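Local structure of beta-N-acetylglucosaminidase-like protein Glycoside hydrolase family 20 (6YHH) at residues Ala277-Pro282 against Gly315-Gly320; Asp232-Gly237 against Thr346-Gln351; Met364-Ile369 against Thr449-Leu454. The protein probably acts as a chitobiase, a family 20 glycoside hydrolase that releases N-acetylglucosamine from the non-reducing ends of chitin fragments. All coordinates share one frame; numbering follows the deposited sequence.

How the interactions relate
All three contacts belong to the catalytic TIM barrel, but at different depths. Interaction 1 is a surface contact between two loops, where an isoleucine lies against two carboxylates and two waters make the polar links. Interaction 2 is buried: the loop after strand 226-230 packs on helix 341-358 through proline, valine and phenylalanine, with one bridging water. Interaction 3, also buried, reaches from the end of strand 362-366 to the end of strand 443-450 and the loop after it and is wholly side-chain packing, mainly of two indoles. Hydrogen bonds probably tie the sites together: Asp232 to the backbone of Gly315, Glu368 to that of Glu317, and Thr346 to the carbonyl of Ile369.

Interaction 1: Ala277-Pro282 against Gly315-Gly320; sequences AGIFSP and GDENEG
Ile279 lies against two glutamates, Glu317 and Glu319, on the loops at the mouth of the family 20 TIM barrel. Its branches divide the work. The CG1-CD1 arm rests on the carboxylate of Glu317, with Ile279 CD1 3.5 Å from Glu317 OE2, while the methyl on the other branch turns to the second acid, Ile279 CG2 lying 3.6 Å from Glu319 CD. The isoleucine crosses each acid side chain at about a right angle; the contacts are van der Waals ones, methyls and a methylene against carboxylates.

Glu317 is the predicted proton donor. Its CG stands anti to the carbonyl carbon (chi1 -60°), and the chain then runs straight out (chi2 -180°), carrying the carboxylate across to the loop of Ile279. There, water 1 gives one hydrogen to Glu317 OE1 and the other to Gly278 O, each at 2.8 Å, so that the acid is bridged to the opposite backbone. OE1 also shares a weak hydrogen bond with the nitrogen of a bound Tris molecule, probably from the crystallisation liquor, consistent with a place beside the substrate pocket. Water 2 sits between the two backbones, 2.8 Å from Phe280 O and 2.9 Å from Glu317 O.

Further out, Glu368 OE2 accepts the backbone N-H of Glu317, and the carbonyl of the preceding Asp316 receives a weak bond from His236 ND1. Gly320 occupies the N-cap of helix 321-325, and its N gives a weak, bent hydrogen bond to Asn318 OD1 (3.0 Å, N-H...O angle 125°).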
# COMPACT_ATOMS: atom_id res chain seq x y z
N ALA A 277 -4.25 13.20 22.32
CA ALA A 277 -2.87 13.08 22.64
C ALA A 277 -2.57 13.75 23.96
O ALA A 277 -3.30 14.67 24.39
CB ALA A 277 -2.06 13.78 21.55
N GLY A 278 -1.45 13.35 24.56
CA GLY A 278 -1.03 14.01 25.81
C GLY A 278 -0.49 13.04 26.85
O GLY A 278 -0.09 11.95 26.53
N ILE A 279 -0.32 13.58 28.04
CA ILE A 279 0.14 12.85 29.20
C ILE A 279 -1.04 12.70 30.10
O ILE A 279 -1.65 13.74 30.50
CB ILE A 279 1.28 13.59 29.94
CG1 ILE A 279 2.45 13.84 29.00
CG2 ILE A 279 1.70 12.72 31.11
CD1 ILE A 279 3.56 14.74 29.55
N PHE A 280 -1.38 11.49 30.48
CA PHE A 280 -2.61 11.21 31.21
C PHE A 280 -2.32 10.64 32.58
O PHE A 280 -1.21 10.09 32.85
CB PHE A 280 -3.55 10.33 30.36
CG PHE A 280 -3.93 11.01 29.04
CD1 PHE A 280 -4.93 11.97 28.98
CD2 PHE A 280 -3.18 10.78 27.91
CE1 PHE A 280 -5.17 12.68 27.80
CE2 PHE A 280 -3.45 11.45 26.73
CZ PHE A 280 -4.44 12.39 26.67
N SER A 281 -3.33 10.75 33.47
CA SER A 281 -3.17 10.27 34.83
C SER A 281 -3.33 8.76 35.14
O SER A 281 -2.81 8.33 36.17
CB SER A 281 -4.11 11.07 35.72
OG SER A 281 -5.41 10.77 35.45
N PRO A 282 -4.02 7.96 34.33
CA PRO A 282 -4.24 6.58 34.76
C PRO A 282 -2.91 5.79 34.86
O PRO A 282 -2.10 5.80 33.93
CB PRO A 282 -5.14 6.00 33.65
CG PRO A 282 -5.93 7.19 33.17
CD PRO A 282 -4.91 8.30 33.18
N GLY A 315 7.82 2.87 31.17
CA GLY A 315 8.11 3.59 32.38
C GLY A 315 8.20 5.10 32.25
O GLY A 315 8.63 5.75 33.18
N ASP A 316 7.82 5.65 31.08
CA ASP A 316 7.86 7.11 30.87
C ASP A 316 6.64 7.80 31.48
O ASP A 316 5.54 7.24 31.54
CB ASP A 316 7.94 7.47 29.39
CG ASP A 316 6.84 6.79 28.53
OD1 ASP A 316 6.36 5.67 28.85
OD2 ASP A 316 6.45 7.41 27.51
N GLU A 317 6.87 9.03 31.96
CA GLU A 317 5.76 9.95 32.17
C GLU A 317 4.66 9.49 33.11
O GLU A 317 3.51 9.88 32.93
CB GLU A 317 5.14 10.39 30.82
CG GLU A 317 6.10 11.12 29.87
CD GLU A 317 5.41 11.52 28.57
OE1 GLU A 317 4.55 10.78 28.06
OE2 GLU A 317 5.78 12.58 28.02
N ASN A 318 5.05 8.86 34.23
CA ASN A 318 4.15 8.71 35.37
C ASN A 318 4.22 10.06 36.10
O ASN A 318 5.21 10.32 36.77
CB ASN A 318 4.61 7.56 36.22
CG ASN A 318 3.81 7.45 37.52
OD1 ASN A 318 2.79 8.07 37.68
ND2 ASN A 318 4.31 6.66 38.41
N GLU A 319 3.23 10.90 35.98
CA GLU A 319 3.36 12.18 36.74
C GLU A 319 3.00 12.09 38.21
O GLU A 319 3.20 13.03 39.00
CB GLU A 319 2.52 13.22 36.04
CG GLU A 319 3.24 13.64 34.78
CD GLU A 319 2.50 14.72 34.02
OE1 GLU A 319 3.23 15.47 33.37
OE2 GLU A 319 1.22 14.82 34.08
N GLY A 320 2.50 10.94 38.62
CA GLY A 320 2.56 10.64 40.01
C GLY A 320 1.34 11.18 40.82
O GLY A 320 1.28 10.92 42.02
O HOH W 1 2.63 11.44 26.14
O HOH W 2 1.05 8.74 31.96

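Interaction 2: Asp232-Gly237 against Thr346-Gln351; sequences DVPGHG and TYFTMQ
Thr349 OG1 is gripped from two directions: it donates to the carbonyl of Gln345, one turn back in helix 341-358, and accepts a hydrogen at 2.8 Å from water 3. The same water donates to Val233 O at 3.0 Å, so the barrel's outer helix is bridged to the loop that follows strand 226-230 of the TIM barrel.

Alongside this bridge the contact is apolar and buried, and Phe348 carries it. With CG anti to the backbone N (chi1 166°), its ring reaches away from the helix to the loop. Pro234, which follows a cis peptide bond, covers one face: its CB makes a CH-pi contact 4.2 Å from the Phe348 centroid, 26° off the ring normal. Pro234 CD comes closer to a single ring atom, 3.7 Å from Phe348 CE2. Val233 meets the edge instead, its CG2 near the ring plane and 3.8 Å from Phe348 CE2. Leu284 touches both loop residues, and Thr291 and Leu295 of helix 289-302 pack on the phenylalanine. Water 3 also lies in the plane of the Phe348 ring at its edge, its oxygen 4.0 Å from CD2.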
# COMPACT_ATOMS: atom_id res chain seq x y z
N ASP A 232 4.22 -0.74 27.99
CA ASP A 232 4.60 0.40 28.77
C ASP A 232 3.79 0.49 30.10
O ASP A 232 2.57 0.66 30.08
CB ASP A 232 4.37 1.65 27.88
CG ASP A 232 4.86 2.94 28.49
OD1 ASP A 232 5.20 2.97 29.67
OD2 ASP A 232 4.88 3.97 27.74
N VAL A 233 4.51 0.38 31.22
CA VAL A 233 3.94 0.37 32.56
C VAL A 233 4.83 1.16 33.49
O VAL A 233 6.08 1.21 33.26
CB VAL A 233 3.78 -1.09 33.08
CG1 VAL A 233 2.67 -1.78 32.34
CG2 VAL A 233 5.07 -1.88 33.01
N PRO A 234 4.29 1.85 34.52
CA PRO A 234 2.91 1.86 34.94
C PRO A 234 2.10 3.09 34.55
O PRO A 234 0.88 3.10 34.75
CB PRO A 234 3.02 1.80 36.49
CG PRO A 234 4.22 2.69 36.73
CD PRO A 234 5.17 2.37 35.60
N GLY A 235 2.76 4.06 33.94
CA GLY A 235 2.09 5.25 33.42
C GLY A 235 1.46 4.88 32.06
O GLY A 235 1.49 3.69 31.65
N HIS A 236 0.82 5.84 31.40
CA HIS A 236 0.24 5.60 30.08
C HIS A 236 -0.70 4.39 30.21
O HIS A 236 -0.84 3.59 29.25
CB HIS A 236 1.37 5.32 29.05
CG HIS A 236 2.04 6.57 28.54
ND1 HIS A 236 3.06 7.25 29.17
CD2 HIS A 236 1.78 7.28 27.41
CE1 HIS A 236 3.37 8.32 28.45
NE2 HIS A 236 2.59 8.35 27.40
N GLY A 237 -1.44 4.36 31.32
CA GLY A 237 -2.23 3.17 31.66
C GLY A 237 -3.68 3.17 31.25
O GLY A 237 -4.40 2.27 31.67
N THR A 346 10.83 2.49 40.41
CA THR A 346 11.97 1.58 40.21
C THR A 346 11.73 0.29 41.00
O THR A 346 12.02 -0.80 40.51
CB THR A 346 13.24 2.26 40.71
OG1 THR A 346 13.55 3.40 39.85
CG2 THR A 346 14.44 1.25 40.67
N TYR A 347 11.21 0.40 42.23
CA TYR A 347 10.79 -0.83 42.95
C TYR A 347 9.81 -1.72 42.14
O TYR A 347 9.99 -2.93 42.00
CB TYR A 347 10.15 -0.43 44.24
CG TYR A 347 9.58 -1.59 45.01
CD1 TYR A 347 8.33 -2.01 44.79
CD2 TYR A 347 10.35 -2.27 45.97
CE1 TYR A 347 7.81 -3.12 45.43
CE2 TYR A 347 9.83 -3.37 46.65
CZ TYR A 347 8.56 -3.78 46.37
OH TYR A 347 7.95 -4.88 47.00
N PHE A 348 8.78 -1.06 41.60
CA PHE A 348 7.78 -1.71 40.73
C PHE A 348 8.47 -2.38 39.55
O PHE A 348 8.25 -3.54 39.30
CB PHE A 348 6.78 -0.62 40.25
CG PHE A 348 5.93 -1.06 39.12
CD1 PHE A 348 4.80 -1.87 39.31
CD2 PHE A 348 6.28 -0.71 37.81
CE1 PHE A 348 4.02 -2.30 38.23
CE2 PHE A 348 5.48 -1.12 36.72
CZ PHE A 348 4.37 -1.92 36.94
N THR A 349 9.31 -1.66 38.85
CA THR A 349 10.10 -2.16 37.75
C THR A 349 10.95 -3.39 38.10
O THR A 349 10.97 -4.41 37.38
CB THR A 349 11.02 -1.06 37.17
OG1 THR A 349 10.20 0.03 36.73
CG2 THR A 349 11.88 -1.57 36.05
N MET A 350 11.57 -3.34 39.29
CA MET A 350 12.41 -4.46 39.75
C MET A 350 11.60 -5.66 40.21
O MET A 350 12.18 -6.78 40.22
CB MET A 350 13.41 -3.99 40.83
CG MET A 350 14.54 -3.14 40.23
SD MET A 350 15.43 -3.92 38.88
CE MET A 350 15.81 -5.47 39.75
N GLN A 351 10.30 -5.48 40.47
CA GLN A 351 9.41 -6.62 40.67
C GLN A 351 9.15 -7.37 39.34
O GLN A 351 8.86 -8.56 39.30
CB GLN A 351 8.09 -6.26 41.36
CG GLN A 351 8.18 -5.53 42.64
CD GLN A 351 9.22 -6.09 43.55
OE1 GLN A 351 10.26 -5.43 43.85
NE2 GLN A 351 8.99 -7.28 43.98
O HOH W 3 8.36 1.40 35.13

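Interaction 3: Met364-Ile369 against Thr449-Leu454; sequences MGWEEI and TMWTEL
Trp366 and Trp451 both carry CG anti to the carbonyl carbon and beside the backbone N (chi1 -61° and -54°), and these torsions send their indoles toward each other from opposite directions. The six-membered rings do the touching: Trp366 CZ2 comes within 3.7 Å of Trp451 CH2, and Trp366 CH2 lies 3.8 Å from Trp451 CZ2. With centroids 5.8 Å apart and planes inclined at 43°, the pair is oblique. Relative to the Trp451 ring, Trp366 CZ2 lies at the edge, near its plane. Thr449 adds a looser touch, its CG2 sitting at the edge of the Trp366 ring, 4.4 Å from CH2.

Trp366 ends strand 362-366 of the TIM barrel and Trp451 follows strand 443-450 in a loop; strands 379-382 and 406-408 lie between. Trp366 CA and Trp451 CA are 14.3 Å apart, and the long indoles span the gap inside the barrel. Met150 of strand 146-152 packs on both, and the His381 ring stacks on Trp366.

The polar edge of Trp366 is held by Glu230, whose OE2 accepts the hydrogen of NE1 and, with the His381 stack, helps set the indole's turn. Trp451 runs to within about 3 Å of the bound Tris at nearest atoms, consistent with a place in the wall of the sugar-binding pocket. Just past Trp366 the chain tightens into a 3-10 turn, Ile369 N donating to Trp366 O at 3.0 Å.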
# COMPACT_ATOMS: atom_id res chain seq x y z
N MET A 364 14.37 -3.55 29.76
CA MET A 364 14.67 -2.23 29.25
C MET A 364 13.55 -1.29 29.63
O MET A 364 12.41 -1.69 29.70
CB MET A 364 14.82 -2.36 27.72
CG MET A 364 15.19 -1.04 27.03
SD MET A 364 15.75 -1.33 25.36
CE MET A 364 16.11 0.37 24.86
N GLY A 365 13.87 -0.03 29.81
CA GLY A 365 12.87 0.98 30.07
C GLY A 365 13.31 2.39 29.76
O GLY A 365 14.52 2.68 29.68
N TRP A 366 12.32 3.28 29.62
CA TRP A 366 12.60 4.71 29.46
C TRP A 366 13.31 5.25 30.72
O TRP A 366 13.19 4.69 31.81
CB TRP A 366 11.29 5.46 29.23
CG TRP A 366 10.57 5.00 27.97
CD1 TRP A 366 9.36 4.37 27.92
CD2 TRP A 366 10.97 5.21 26.59
NE1 TRP A 366 9.06 4.06 26.62
CE2 TRP A 366 10.02 4.57 25.79
CE3 TRP A 366 12.07 5.83 25.95
CZ2 TRP A 366 10.08 4.55 24.42
CZ3 TRP A 366 12.11 5.84 24.58
CH2 TRP A 366 11.12 5.22 23.82
N GLU A 367 14.12 6.27 30.54
CA GLU A 367 15.09 6.70 31.55
C GLU A 367 14.53 6.93 32.95
O GLU A 367 15.30 6.86 33.94
CB GLU A 367 15.80 7.95 31.01
CG GLU A 367 14.92 9.18 30.93
CD GLU A 367 15.64 10.36 30.38
OE1 GLU A 367 16.00 10.30 29.20
OE2 GLU A 367 15.84 11.35 31.15
N GLU A 368 13.26 7.27 33.07
CA GLU A 368 12.63 7.43 34.40
C GLU A 368 12.83 6.28 35.33
O GLU A 368 12.85 6.51 36.58
CB GLU A 368 11.18 7.83 34.35
CG GLU A 368 10.94 9.16 33.64
CD GLU A 368 10.59 9.06 32.15
OE1 GLU A 368 11.24 8.23 31.45
OE2 GLU A 368 9.69 9.85 31.69
N ILE A 369 13.05 5.08 34.80
CA ILE A 369 13.24 3.93 35.65
C ILE A 369 14.52 3.94 36.46
O ILE A 369 14.66 3.18 37.45
CB ILE A 369 13.10 2.55 34.93
CG1 ILE A 369 14.22 2.29 33.93
CG2 ILE A 369 11.70 2.45 34.25
CD1 ILE A 369 14.31 0.85 33.48
N THR A 449 12.31 7.31 16.87
CA THR A 449 11.03 6.97 17.47
C THR A 449 9.87 7.57 16.70
O THR A 449 9.65 8.76 16.74
CB THR A 449 10.89 7.43 18.93
OG1 THR A 449 11.05 8.88 19.02
CG2 THR A 449 11.89 6.75 19.82
N MET A 450 9.11 6.73 16.02
CA MET A 450 7.91 7.18 15.32
C MET A 450 6.64 7.00 16.13
O MET A 450 5.92 5.99 16.02
CB MET A 450 7.71 6.52 13.96
CG MET A 450 6.59 7.21 13.16
SD MET A 450 6.92 8.96 12.85
CE MET A 450 5.23 9.51 12.58
N TRP A 451 6.42 7.97 17.00
CA TRP A 451 5.17 8.16 17.73
C TRP A 451 4.05 8.51 16.72
O TRP A 451 4.29 9.24 15.76
CB TRP A 451 5.29 9.19 18.78
CG TRP A 451 6.40 8.94 19.74
CD1 TRP A 451 7.64 9.51 19.73
CD2 TRP A 451 6.46 7.90 20.72
NE1 TRP A 451 8.45 8.94 20.71
CE2 TRP A 451 7.76 7.92 21.28
CE3 TRP A 451 5.57 6.95 21.13
CZ2 TRP A 451 8.11 7.10 22.36
CZ3 TRP A 451 5.91 6.14 22.19
CH2 TRP A 451 7.15 6.19 22.78
N THR A 452 2.85 7.94 16.92
CA THR A 452 1.80 8.03 15.88
C THR A 452 0.54 8.79 16.22
O THR A 452 -0.46 8.63 15.50
CB THR A 452 1.50 6.65 15.31
OG1 THR A 452 1.04 5.75 16.35
CG2 THR A 452 2.65 6.05 14.60
N GLU A 453 0.61 9.75 17.14
CA GLU A 453 -0.52 10.65 17.35
C GLU A 453 -1.03 11.25 16.07
O GLU A 453 -2.27 11.37 15.87
CB GLU A 453 -0.17 11.80 18.25
CG GLU A 453 0.12 11.45 19.72
CD GLU A 453 1.50 11.05 20.09
OE1 GLU A 453 2.29 10.61 19.20
OE2 GLU A 453 1.81 11.25 21.31
N LEU A 454 -0.09 11.68 15.18
CA LEU A 454 -0.41 12.42 14.02
C LEU A 454 -0.00 11.73 12.70
O LEU A 454 0.29 12.42 11.72
CB LEU A 454 0.21 13.83 14.08
CG LEU A 454 -0.12 14.65 15.34
CD1 LEU A 454 0.66 16.01 15.41
CD2 LEU A 454 -1.65 14.85 15.51